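Local coordinates for protein hydrazine synthase subunit alpha (Candidatus Kuenenia stuttgartiensis, PDB 5C2V) that forms the part of the hydrazine synthase complex that condenses hydroxylamine from the gamma subunit with ammonia to give hydrazine, using heme c, at residues 116-121 against 214-219; 166-171 against 188-193; 125-130 against 228-233; 205-210 against 402-407. One frame throughout, in Å; residues are numbered along the deposited sequence.

Contact 1: residues 116-121 against 214-219; sequences RQMTDL and LNTTID
T216 OG1 donates to the backbone carbonyl of M118, with OG1 to O at 2.8 Å. The donor is tilted 18° from the carbonyl plane. Chi1 of 58° sets OG1 between the T216 backbone N and carbonyl carbon. R116 NH2 gives a second bond, to L214 O at 3.1 Å. It is nearly straight (170°), and L214 O lies in the guanidinium plane. The same NH2 also bonds T192 O, so one nitrogen ties two backbone carbonyls. M118 CE sits over the centre of one guanidinium face and meets T216 CG2 at 3.6 Å. The contact joins two neighbouring sheets of the beta-propeller domain. Strand 116-117 is the outermost strand of one sheet, and strand 216-220 belongs to the next. N215 and T216 both face F211 in a G1 beta bulge at the start of strand 216-220. L214 packs on Q117. Its CB is 3.2 Å from Q117 O. Its CD1 and CD2 both lie against one side of the extended Q117 chain, which crosses L214 obliquely, with Q117 CG to L214 CD1 at 3.7 Å. Q117 NE2 makes a weak bond to T119 O. Farther along, L121 CD1 touches I218 CD1 at 4.2 Å.

Contact 2: residues 166-171 against 188-193; sequences IIFSGS and YRLDTQ
F168 and Y188 form the apolar centre of this pair of antiparallel strands, which lie side by side in a sheet of the propeller domain. Y188 CB sits over one face of the F168 ring, toward the rim, in a CH-pi contact. It is 3.8 Å from the ring centroid. The two rings are near parallel, with planes 14° apart, but they are slid so far that they barely overlap. F168 has chi1 of 72°, which places CG between its backbone N and carbonyl carbon. F168 CE1 also meets L190 CD1 at 4.0 Å, obliquely to the ring. I166 lies beside L190 and points the same way, and I166 CB meets L190 CD2 at 3.8 Å. T192 CG2 extends this apolar surface past I166 CG1 and CD1. I218 of the neighbouring strand 216-220 also packs on F168 and L190. I167 and R189 lie on the other face of the sheet. There I167 CD1 rests on R189 CB at 3.6 Å, while the guanidinium leads away to a salt bridge with D219 and a cation-pi contact with W264.

The backbones are joined in both directions at F168 and Y188. I166 N bonds L190 O, but the return bond from L190 N is weak and bent. G170 has no side chain, and its carbonyl O lies in the plane of the Y188 ring at the edge. Where the strand ends, D191 closes an Asx turn: Q193 N donates to D191 OD1 at 2.9 Å.

Contact 3: residues 125-130 against 228-233; sequences CRSPIY and NFDPWL
I129 lies over the P231-W232 backbone and the side chains around it. Its CG2 reaches P231 O at 3.4 Å and W232 CE3 at 3.7 Å. Chi1 of 59° sends CG1 between the backbone N and carbonyl carbon, and CD1 at its end meets P231 CB at 3.9 Å and L233 CD2. I129 CG2 meets CE3 and CZ3 of the indole obliquely. The P231 ring packs against S127, with CG to S127 O at 3.4 Å. The two strands run nearly parallel, 15° apart. No direct hydrogen bond joins them, and their axes stay 6.8 Å apart at closest approach. They belong to different sheets of the propeller domain. Strand 124-131 pairs with strand 154-171, and strand 228-233 pairs with strand 239-245.

The polar end lies at R126, S127 and D230. R126 NH1 and D230 OD1 form a long salt bridge of 3.6 Å, with the two charged planes 59° apart. S127 OG lies over the centre of one guanidinium face. A water bonds S127 OG and accepts from D230 N, bridging the strands. The two sheets thus meet through side chains and water. R126 has two acids as partners, D81 at NE and D230, which probably favours its charged form. D230 OD2 takes bonds from Q288 N and Y49 OH, which would help stabilise its negative charge.

Contact 4: residues 205-210 against 402-407; sequences VLSGIE and AGKNFG
S207 N donates to A402 O at 2.8 Å in an almost straight bond of 179°. Two more hydrogen bonds tie S207 to the 402-407 segment. Its carbonyl O accepts from K404 N at 3.0 Å, with the donor well above the carbonyl plane. Its hydroxyl donates to K404 O, with OG to O also at 2.8 Å. OG is anti to the backbone N (chi1 -174°), on the side where K404 O lies. K404 thus meets S207 with both its backbone N and its carbonyl. L206 CA makes a CH...O contact with A402 O.

G403 CA in turn makes a CH...O contact with S207 O. G403 has no side chain here, and its positive phi (99°) is readily taken by glycine. F406 CD2 comes 3.5 Å from S207 CB, obliquely to the ring. K404 O lies in the plane of that ring at its edge. K404 CB sits near G208 N at 3.8 Å, but the extended side chain then leads away, and its residue is exposed. H204 also meets the F406 ring. L206 packs against T217 and D219 of strand 216-220, in the same sheet as strand 209-211. Residues 403 to 406 form a type II beta turn with F406 N bonded to G403 O. The whole is a beta hairpin between strands 401-403 and 406-408, whose first strand and turn are joined to a loop by a single backbone bridge.

Contacts 1, 2 and 4 share one region around strand 216-220. It neighbours strand 186-191 of contact 2 and strand 209-211 of contact 4, and it carries one side of contact 1. Contacts 3 and 4 reach the same sheet but do not touch. Contacts 2 and 3 are buried, while contacts 1 and 4 are partly buried. Their chemistry differs accordingly. Contact 2 joins strands within one sheet by backbone bonds and an apolar cluster. Contacts 1 and 3 join separate sheets, the first by side-chain bonds to carbonyls and the second by apolar packing, a long salt bridge and water. Contact 4 pins a hairpin far along the chain by a serine. Backbone bonds of I167 with I129 and S169 with R126 tie contact 2 to contact 3.

Contact 1: residues 116-121 against 214-219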
# COMPACT_ATOMS: atom_id res chain seq x y z
N ARG D 116 -17.16 -11.66 -44.62
CA ARG D 116 -16.48 -10.46 -45.12
C ARG D 116 -15.30 -10.08 -44.23
O ARG D 116 -15.36 -10.20 -43.00
CB ARG D 116 -17.47 -9.29 -45.21
CG ARG D 116 -16.86 -8.02 -45.79
CD ARG D 116 -17.80 -6.83 -45.63
NE ARG D 116 -17.16 -5.58 -46.04
CZ ARG D 116 -17.67 -4.37 -45.83
NH1 ARG D 116 -18.83 -4.24 -45.21
NH2 ARG D 116 -17.01 -3.30 -46.23
N GLN D 117 -14.21 -9.61 -44.85
CA GLN D 117 -13.00 -9.24 -44.12
C GLN D 117 -12.92 -7.74 -43.85
O GLN D 117 -12.83 -6.93 -44.78
CB GLN D 117 -11.76 -9.68 -44.90
CG GLN D 117 -10.45 -9.41 -44.19
CD GLN D 117 -9.24 -9.82 -45.01
OE1 GLN D 117 -9.37 -10.51 -46.01
NE2 GLN D 117 -8.06 -9.38 -44.58
N MET D 118 -12.95 -7.37 -42.57
CA MET D 118 -12.94 -5.97 -42.16
C MET D 118 -11.56 -5.31 -42.11
O MET D 118 -11.40 -4.17 -42.53
CB MET D 118 -13.63 -5.83 -40.80
CG MET D 118 -15.03 -6.40 -40.80
SD MET D 118 -15.93 -5.89 -42.28
CE MET D 118 -16.24 -4.17 -41.91
N THR D 119 -10.56 -6.02 -41.58
CA THR D 119 -9.25 -5.42 -41.34
C THR D 119 -8.09 -6.15 -42.02
O THR D 119 -7.97 -7.37 -41.91
CB THR D 119 -8.94 -5.33 -39.83
OG1 THR D 119 -9.14 -6.62 -39.23
CG2 THR D 119 -9.84 -4.32 -39.16
N ASP D 120 -7.27 -5.41 -42.75
CA ASP D 120 -6.01 -5.92 -43.28
C ASP D 120 -4.79 -5.53 -42.45
O ASP D 120 -3.65 -5.76 -42.87
CB ASP D 120 -5.81 -5.47 -44.73
CG ASP D 120 -5.00 -6.48 -45.53
OD1 ASP D 120 -5.01 -7.68 -45.16
OD2 ASP D 120 -4.36 -6.09 -46.53
N LEU D 121 -5.02 -4.93 -41.28
CA LEU D 121 -3.97 -4.27 -40.49
C LEU D 121 -2.71 -5.12 -40.29
O LEU D 121 -2.79 -6.34 -40.16
CB LEU D 121 -4.51 -3.87 -39.11
CG LEU D 121 -3.52 -3.25 -38.12
CD1 LEU D 121 -3.13 -1.84 -38.55
CD2 LEU D 121 -4.05 -3.25 -36.69
N LEU D 214 -10.99 -4.15 -49.16
CA LEU D 214 -12.03 -4.60 -48.23
C LEU D 214 -13.17 -3.58 -48.10
O LEU D 214 -14.15 -3.84 -47.41
CB LEU D 214 -11.42 -4.88 -46.86
CG LEU D 214 -10.26 -5.87 -46.87
CD1 LEU D 214 -9.69 -6.05 -45.47
CD2 LEU D 214 -10.71 -7.20 -47.45
N ASN D 215 -13.03 -2.45 -48.78
CA ASN D 215 -13.98 -1.34 -48.68
C ASN D 215 -14.21 -0.91 -47.24
O ASN D 215 -15.34 -0.73 -46.80
CB ASN D 215 -15.32 -1.72 -49.33
CG ASN D 215 -16.21 -0.52 -49.59
OD1 ASN D 215 -15.73 0.55 -49.98
ND2 ASN D 215 -17.51 -0.68 -49.37
N THR D 216 -13.12 -0.74 -46.49
CA THR D 216 -13.20 -0.32 -45.09
C THR D 216 -12.14 0.73 -44.78
O THR D 216 -11.17 0.88 -45.51
CB THR D 216 -13.03 -1.51 -44.12
OG1 THR D 216 -11.77 -2.14 -44.36
CG2 THR D 216 -14.15 -2.52 -44.30
N THR D 217 -12.33 1.47 -43.68
CA THR D 217 -11.33 2.46 -43.28
C THR D 217 -11.15 2.48 -41.76
O THR D 217 -12.13 2.35 -41.03
CB THR D 217 -11.72 3.88 -43.77
OG1 THR D 217 -12.00 3.85 -45.17
CG2 THR D 217 -10.59 4.87 -43.50
N ILE D 218 -9.92 2.63 -41.29
CA ILE D 218 -9.67 2.66 -39.85
C ILE D 218 -9.00 3.95 -39.38
O ILE D 218 -8.17 4.53 -40.08
CB ILE D 218 -8.81 1.46 -39.40
CG1 ILE D 218 -7.51 1.40 -40.19
CG2 ILE D 218 -9.58 0.17 -39.53
CD1 ILE D 218 -6.58 0.29 -39.75
N ASP D 219 -9.39 4.37 -38.17
CA ASP D 219 -8.81 5.54 -37.52
C ASP D 219 -8.49 5.22 -36.06
O ASP D 219 -9.27 4.53 -35.39
CB ASP D 219 -9.77 6.73 -37.61
CG ASP D 219 -9.25 7.96 -36.89
OD1 ASP D 219 -8.04 8.26 -37.02
OD2 ASP D 219 -10.04 8.63 -36.19

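Contact 2: residues 166-171 against 188-193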
# COMPACT_ATOMS: atom_id res chain seq x y z
N ILE D 166 -17.42 0.14 -36.51
CA ILE D 166 -16.90 -0.94 -35.69
C ILE D 166 -15.74 -0.47 -34.82
O ILE D 166 -14.69 -0.07 -35.33
CB ILE D 166 -16.43 -2.13 -36.55
CG1 ILE D 166 -17.63 -2.81 -37.21
CG2 ILE D 166 -15.68 -3.14 -35.69
CD1 ILE D 166 -17.28 -4.06 -37.98
N ILE D 167 -15.94 -0.50 -33.51
CA ILE D 167 -14.89 -0.14 -32.57
C ILE D 167 -14.17 -1.39 -32.11
O ILE D 167 -14.78 -2.28 -31.52
CB ILE D 167 -15.45 0.61 -31.34
CG1 ILE D 167 -16.43 1.70 -31.78
CG2 ILE D 167 -14.32 1.19 -30.51
CD1 ILE D 167 -15.82 2.76 -32.66
N PHE D 168 -12.87 -1.48 -32.37
CA PHE D 168 -12.13 -2.68 -31.97
C PHE D 168 -10.79 -2.34 -31.34
O PHE D 168 -10.32 -1.21 -31.41
CB PHE D 168 -11.92 -3.61 -33.18
CG PHE D 168 -10.92 -3.10 -34.18
CD1 PHE D 168 -11.29 -2.22 -35.17
CD2 PHE D 168 -9.60 -3.53 -34.13
CE1 PHE D 168 -10.37 -1.76 -36.10
CE2 PHE D 168 -8.67 -3.08 -35.04
CZ PHE D 168 -9.05 -2.19 -36.03
N SER D 169 -10.18 -3.34 -30.70
CA SER D 169 -8.85 -3.16 -30.13
C SER D 169 -7.81 -3.73 -31.07
O SER D 169 -8.00 -4.81 -31.63
CB SER D 169 -8.76 -3.82 -28.76
OG SER D 169 -7.45 -3.69 -28.21
N GLY D 170 -6.70 -3.02 -31.26
CA GLY D 170 -5.66 -3.49 -32.15
C GLY D 170 -4.28 -2.99 -31.81
O GLY D 170 -4.12 -1.93 -31.20
N SER D 171 -3.27 -3.75 -32.21
CA SER D 171 -1.89 -3.42 -31.91
C SER D 171 -0.99 -3.66 -33.12
O SER D 171 -1.16 -4.64 -33.83
CB SER D 171 -1.39 -4.24 -30.72
OG SER D 171 0.01 -4.13 -30.57
N TYR D 188 -9.51 1.45 -32.12
CA TYR D 188 -9.72 1.93 -33.48
C TYR D 188 -11.21 2.01 -33.81
O TYR D 188 -11.98 1.11 -33.44
CB TYR D 188 -9.03 1.02 -34.50
CG TYR D 188 -7.53 1.13 -34.56
CD1 TYR D 188 -6.72 0.38 -33.71
CD2 TYR D 188 -6.91 1.96 -35.48
CE1 TYR D 188 -5.34 0.47 -33.77
CE2 TYR D 188 -5.53 2.06 -35.55
CZ TYR D 188 -4.76 1.31 -34.69
OH TYR D 188 -3.38 1.40 -34.76
N ARG D 189 -11.60 3.08 -34.49
CA ARG D 189 -12.93 3.16 -35.07
C ARG D 189 -12.84 2.81 -36.55
O ARG D 189 -11.87 3.17 -37.23
CB ARG D 189 -13.55 4.55 -34.87
CG ARG D 189 -12.86 5.69 -35.61
CD ARG D 189 -13.66 6.97 -35.47
NE ARG D 189 -12.97 8.12 -36.05
CZ ARG D 189 -13.47 9.35 -36.08
NH1 ARG D 189 -14.67 9.59 -35.57
NH2 ARG D 189 -12.77 10.34 -36.62
N LEU D 190 -13.84 2.09 -37.05
CA LEU D 190 -13.80 1.54 -38.40
C LEU D 190 -15.07 1.85 -39.18
O LEU D 190 -16.17 1.45 -38.79
CB LEU D 190 -13.56 0.03 -38.33
CG LEU D 190 -13.51 -0.80 -39.62
CD1 LEU D 190 -12.52 -1.93 -39.47
CD2 LEU D 190 -14.88 -1.35 -39.98
N ASP D 191 -14.90 2.55 -40.30
CA ASP D 191 -15.99 2.78 -41.23
C ASP D 191 -16.12 1.56 -42.14
O ASP D 191 -15.17 1.19 -42.85
CB ASP D 191 -15.77 4.05 -42.05
CG ASP D 191 -17.04 4.56 -42.71
OD1 ASP D 191 -17.85 3.73 -43.18
OD2 ASP D 191 -17.24 5.79 -42.75
N THR D 192 -17.30 0.96 -42.11
CA THR D 192 -17.59 -0.27 -42.84
C THR D 192 -17.95 -0.02 -44.30
O THR D 192 -17.90 -0.94 -45.12
CB THR D 192 -18.75 -1.05 -42.19
OG1 THR D 192 -19.96 -0.29 -42.29
CG2 THR D 192 -18.45 -1.32 -40.72
N GLN D 193 -18.31 1.22 -44.63
CA GLN D 193 -18.75 1.53 -45.98
C GLN D 193 -17.63 2.10 -46.86
O GLN D 193 -17.86 2.41 -48.03
CB GLN D 193 -19.93 2.50 -45.95
CG GLN D 193 -21.22 1.86 -45.45
CD GLN D 193 -21.61 0.62 -46.25
OE1 GLN D 193 -21.25 0.48 -47.42
NE2 GLN D 193 -22.34 -0.28 -45.61

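Contact 3: residues 125-130 against 228-233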
# COMPACT_ATOMS: atom_id res chain seq x y z
N CYS D 125 -5.65 -7.80 -34.23
CA CYS D 125 -6.94 -7.16 -33.96
C CYS D 125 -7.88 -8.09 -33.20
O CYS D 125 -7.92 -9.29 -33.47
CB CYS D 125 -7.60 -6.72 -35.27
SG CYS D 125 -6.56 -5.71 -36.35
N ARG D 126 -8.64 -7.54 -32.26
CA ARG D 126 -9.63 -8.32 -31.53
C ARG D 126 -10.70 -7.46 -30.84
O ARG D 126 -10.64 -6.23 -30.85
CB ARG D 126 -8.95 -9.21 -30.49
CG ARG D 126 -8.14 -8.45 -29.45
CD ARG D 126 -7.51 -9.41 -28.45
NE ARG D 126 -8.52 -10.21 -27.75
CZ ARG D 126 -9.01 -9.91 -26.55
NH1 ARG D 126 -8.59 -8.84 -25.91
NH2 ARG D 126 -9.93 -10.69 -26.00
N SER D 127 -11.66 -8.15 -30.23
CA SER D 127 -12.80 -7.55 -29.54
C SER D 127 -13.52 -6.44 -30.33
O SER D 127 -13.57 -5.30 -29.87
CB SER D 127 -12.36 -7.00 -28.18
OG SER D 127 -11.92 -8.05 -27.33
N PRO D 128 -14.07 -6.77 -31.51
CA PRO D 128 -14.84 -5.78 -32.26
C PRO D 128 -16.25 -5.60 -31.69
O PRO D 128 -16.84 -6.56 -31.21
CB PRO D 128 -14.89 -6.37 -33.66
CG PRO D 128 -14.89 -7.84 -33.43
CD PRO D 128 -14.05 -8.08 -32.19
N ILE D 129 -16.77 -4.37 -31.76
CA ILE D 129 -18.16 -4.11 -31.39
C ILE D 129 -18.80 -3.16 -32.40
O ILE D 129 -18.11 -2.40 -33.08
CB ILE D 129 -18.29 -3.49 -29.98
CG1 ILE D 129 -17.51 -2.17 -29.90
CG2 ILE D 129 -17.83 -4.47 -28.91
CD1 ILE D 129 -17.71 -1.43 -28.60
N TYR D 130 -20.13 -3.21 -32.49
CA TYR D 130 -20.86 -2.32 -33.38
C TYR D 130 -21.30 -1.07 -32.63
O TYR D 130 -21.87 -1.15 -31.54
CB TYR D 130 -22.07 -3.02 -33.99
CG TYR D 130 -21.72 -4.12 -34.96
CD1 TYR D 130 -21.12 -3.84 -36.18
CD2 TYR D 130 -22.00 -5.45 -34.67
CE1 TYR D 130 -20.80 -4.84 -37.07
CE2 TYR D 130 -21.69 -6.46 -35.56
CZ TYR D 130 -21.08 -6.15 -36.76
OH TYR D 130 -20.77 -7.15 -37.65
N ASN D 228 -4.95 -0.53 -24.41
CA ASN D 228 -6.37 -0.27 -24.21
C ASN D 228 -7.16 -1.39 -24.88
O ASN D 228 -6.90 -1.73 -26.03
CB ASN D 228 -6.77 1.09 -24.79
CG ASN D 228 -6.31 2.25 -23.93
OD1 ASN D 228 -6.12 2.10 -22.73
ND2 ASN D 228 -6.13 3.41 -24.56
N PHE D 229 -8.12 -1.96 -24.16
CA PHE D 229 -8.79 -3.15 -24.66
C PHE D 229 -10.21 -3.35 -24.13
O PHE D 229 -10.69 -2.58 -23.30
CB PHE D 229 -7.96 -4.39 -24.34
CG PHE D 229 -7.69 -4.58 -22.87
CD1 PHE D 229 -6.62 -3.94 -22.26
CD2 PHE D 229 -8.49 -5.40 -22.10
CE1 PHE D 229 -6.37 -4.11 -20.91
CE2 PHE D 229 -8.25 -5.58 -20.75
CZ PHE D 229 -7.18 -4.93 -20.15
N ASP D 230 -10.86 -4.40 -24.63
CA ASP D 230 -12.23 -4.76 -24.27
C ASP D 230 -13.21 -3.60 -24.32
O ASP D 230 -13.76 -3.20 -23.30
CB ASP D 230 -12.25 -5.39 -22.87
CG ASP D 230 -11.55 -6.73 -22.83
OD1 ASP D 230 -10.86 -7.08 -23.81
OD2 ASP D 230 -11.69 -7.44 -21.81
N PRO D 231 -13.45 -3.05 -25.53
CA PRO D 231 -14.41 -1.95 -25.67
C PRO D 231 -15.86 -2.42 -25.60
O PRO D 231 -16.17 -3.52 -26.04
CB PRO D 231 -14.08 -1.39 -27.06
CG PRO D 231 -13.58 -2.56 -27.81
CD PRO D 231 -12.84 -3.42 -26.82
N TRP D 232 -16.73 -1.58 -25.04
CA TRP D 232 -18.15 -1.91 -24.92
C TRP D 232 -18.98 -0.63 -24.99
O TRP D 232 -18.45 0.44 -25.32
CB TRP D 232 -18.42 -2.67 -23.63
CG TRP D 232 -19.69 -3.48 -23.64
CD1 TRP D 232 -20.77 -3.34 -22.82
CD2 TRP D 232 -20.01 -4.56 -24.53
NE1 TRP D 232 -21.73 -4.26 -23.14
CE2 TRP D 232 -21.29 -5.02 -24.19
CE3 TRP D 232 -19.33 -5.19 -25.59
CZ2 TRP D 232 -21.92 -6.08 -24.85
CZ3 TRP D 232 -19.95 -6.23 -26.25
CH2 TRP D 232 -21.23 -6.67 -25.88
N LEU D 233 -20.27 -0.73 -24.70
CA LEU D 233 -21.17 0.41 -24.84
C LEU D 233 -21.69 0.94 -23.51
O LEU D 233 -22.11 0.17 -22.64
CB LEU D 233 -22.35 0.04 -25.75
CG LEU D 233 -21.99 -0.48 -27.14
CD1 LEU D 233 -23.24 -0.90 -27.90
CD2 LEU D 233 -21.21 0.57 -27.92
O HOH W 1 -9.59 -6.32 -26.42

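Contact 4: residues 205-210 against 402-407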
# COMPACT_ATOMS: atom_id res chain seq x y z
N VAL D 205 -14.67 11.66 -46.21
CA VAL D 205 -14.32 10.27 -45.90
C VAL D 205 -13.31 10.22 -44.76
O VAL D 205 -12.56 11.17 -44.53
CB VAL D 205 -13.75 9.53 -47.12
CG1 VAL D 205 -14.82 9.38 -48.20
CG2 VAL D 205 -12.53 10.26 -47.66
N LEU D 206 -13.31 9.10 -44.03
CA LEU D 206 -12.44 8.94 -42.87
C LEU D 206 -10.97 8.97 -43.26
O LEU D 206 -10.55 8.30 -44.21
CB LEU D 206 -12.76 7.63 -42.15
CG LEU D 206 -12.03 7.35 -40.84
CD1 LEU D 206 -12.29 8.46 -39.83
CD2 LEU D 206 -12.44 6.01 -40.26
N SER D 207 -10.18 9.75 -42.53
CA SER D 207 -8.74 9.77 -42.71
C SER D 207 -8.10 8.90 -41.64
O SER D 207 -8.56 8.87 -40.49
CB SER D 207 -8.19 11.19 -42.65
OG SER D 207 -6.81 11.22 -42.96
N GLY D 208 -7.05 8.19 -42.02
CA GLY D 208 -6.54 7.09 -41.21
C GLY D 208 -5.84 6.14 -42.16
O GLY D 208 -5.29 6.56 -43.17
N ILE D 209 -5.82 4.86 -41.80
CA ILE D 209 -5.36 3.84 -42.74
C ILE D 209 -6.54 3.30 -43.55
O ILE D 209 -7.56 2.89 -42.99
CB ILE D 209 -4.65 2.69 -42.01
CG1 ILE D 209 -3.52 3.23 -41.13
CG2 ILE D 209 -4.11 1.68 -43.02
CD1 ILE D 209 -2.89 2.18 -40.24
N GLU D 210 -6.40 3.33 -44.87
CA GLU D 210 -7.47 2.88 -45.76
C GLU D 210 -7.28 1.43 -46.22
O GLU D 210 -6.17 1.01 -46.54
CB GLU D 210 -7.57 3.79 -46.99
CG GLU D 210 -8.43 5.03 -46.79
CD GLU D 210 -8.68 5.77 -48.10
OE1 GLU D 210 -7.74 6.39 -48.62
OE2 GLU D 210 -9.83 5.72 -48.59
N ALA D 402 -12.47 14.17 -38.53
CA ALA D 402 -12.63 13.25 -39.65
C ALA D 402 -11.54 12.17 -39.61
O ALA D 402 -11.36 11.42 -40.57
CB ALA D 402 -12.60 13.99 -40.98
N GLY D 403 -10.82 12.11 -38.50
CA GLY D 403 -9.68 11.23 -38.35
C GLY D 403 -8.34 11.91 -38.58
O GLY D 403 -8.21 13.11 -38.36
N LYS D 404 -7.34 11.12 -38.99
CA LYS D 404 -5.95 11.57 -39.02
C LYS D 404 -5.77 12.88 -39.77
O LYS D 404 -6.20 13.02 -40.92
CB LYS D 404 -5.08 10.48 -39.65
CG LYS D 404 -3.80 10.98 -40.30
CD LYS D 404 -3.22 9.93 -41.24
CE LYS D 404 -2.04 10.47 -42.03
NZ LYS D 404 -1.54 9.48 -43.03
N ASN D 405 -5.15 13.85 -39.09
CA ASN D 405 -4.85 15.17 -39.64
C ASN D 405 -6.09 16.01 -39.96
O ASN D 405 -5.98 17.16 -40.37
CB ASN D 405 -3.98 15.05 -40.90
CG ASN D 405 -2.63 14.41 -40.61
OD1 ASN D 405 -2.13 13.62 -41.41
ND2 ASN D 405 -2.05 14.75 -39.47
N PHE D 406 -7.26 15.43 -39.75
CA PHE D 406 -8.52 16.05 -40.15
C PHE D 406 -9.35 16.59 -38.99
O PHE D 406 -9.80 15.83 -38.13
CB PHE D 406 -9.36 15.05 -40.94
CG PHE D 406 -9.28 15.24 -42.43
CD1 PHE D 406 -10.20 16.05 -43.08
CD2 PHE D 406 -8.31 14.60 -43.17
CE1 PHE D 406 -10.14 16.22 -44.45
CE2 PHE D 406 -8.24 14.77 -44.54
CZ PHE D 406 -9.15 15.58 -45.18
N GLY D 407 -9.55 17.91 -38.98
CA GLY D 407 -10.44 18.53 -38.01
C GLY D 407 -11.75 18.92 -38.67
O GLY D 407 -11.89 18.83 -39.89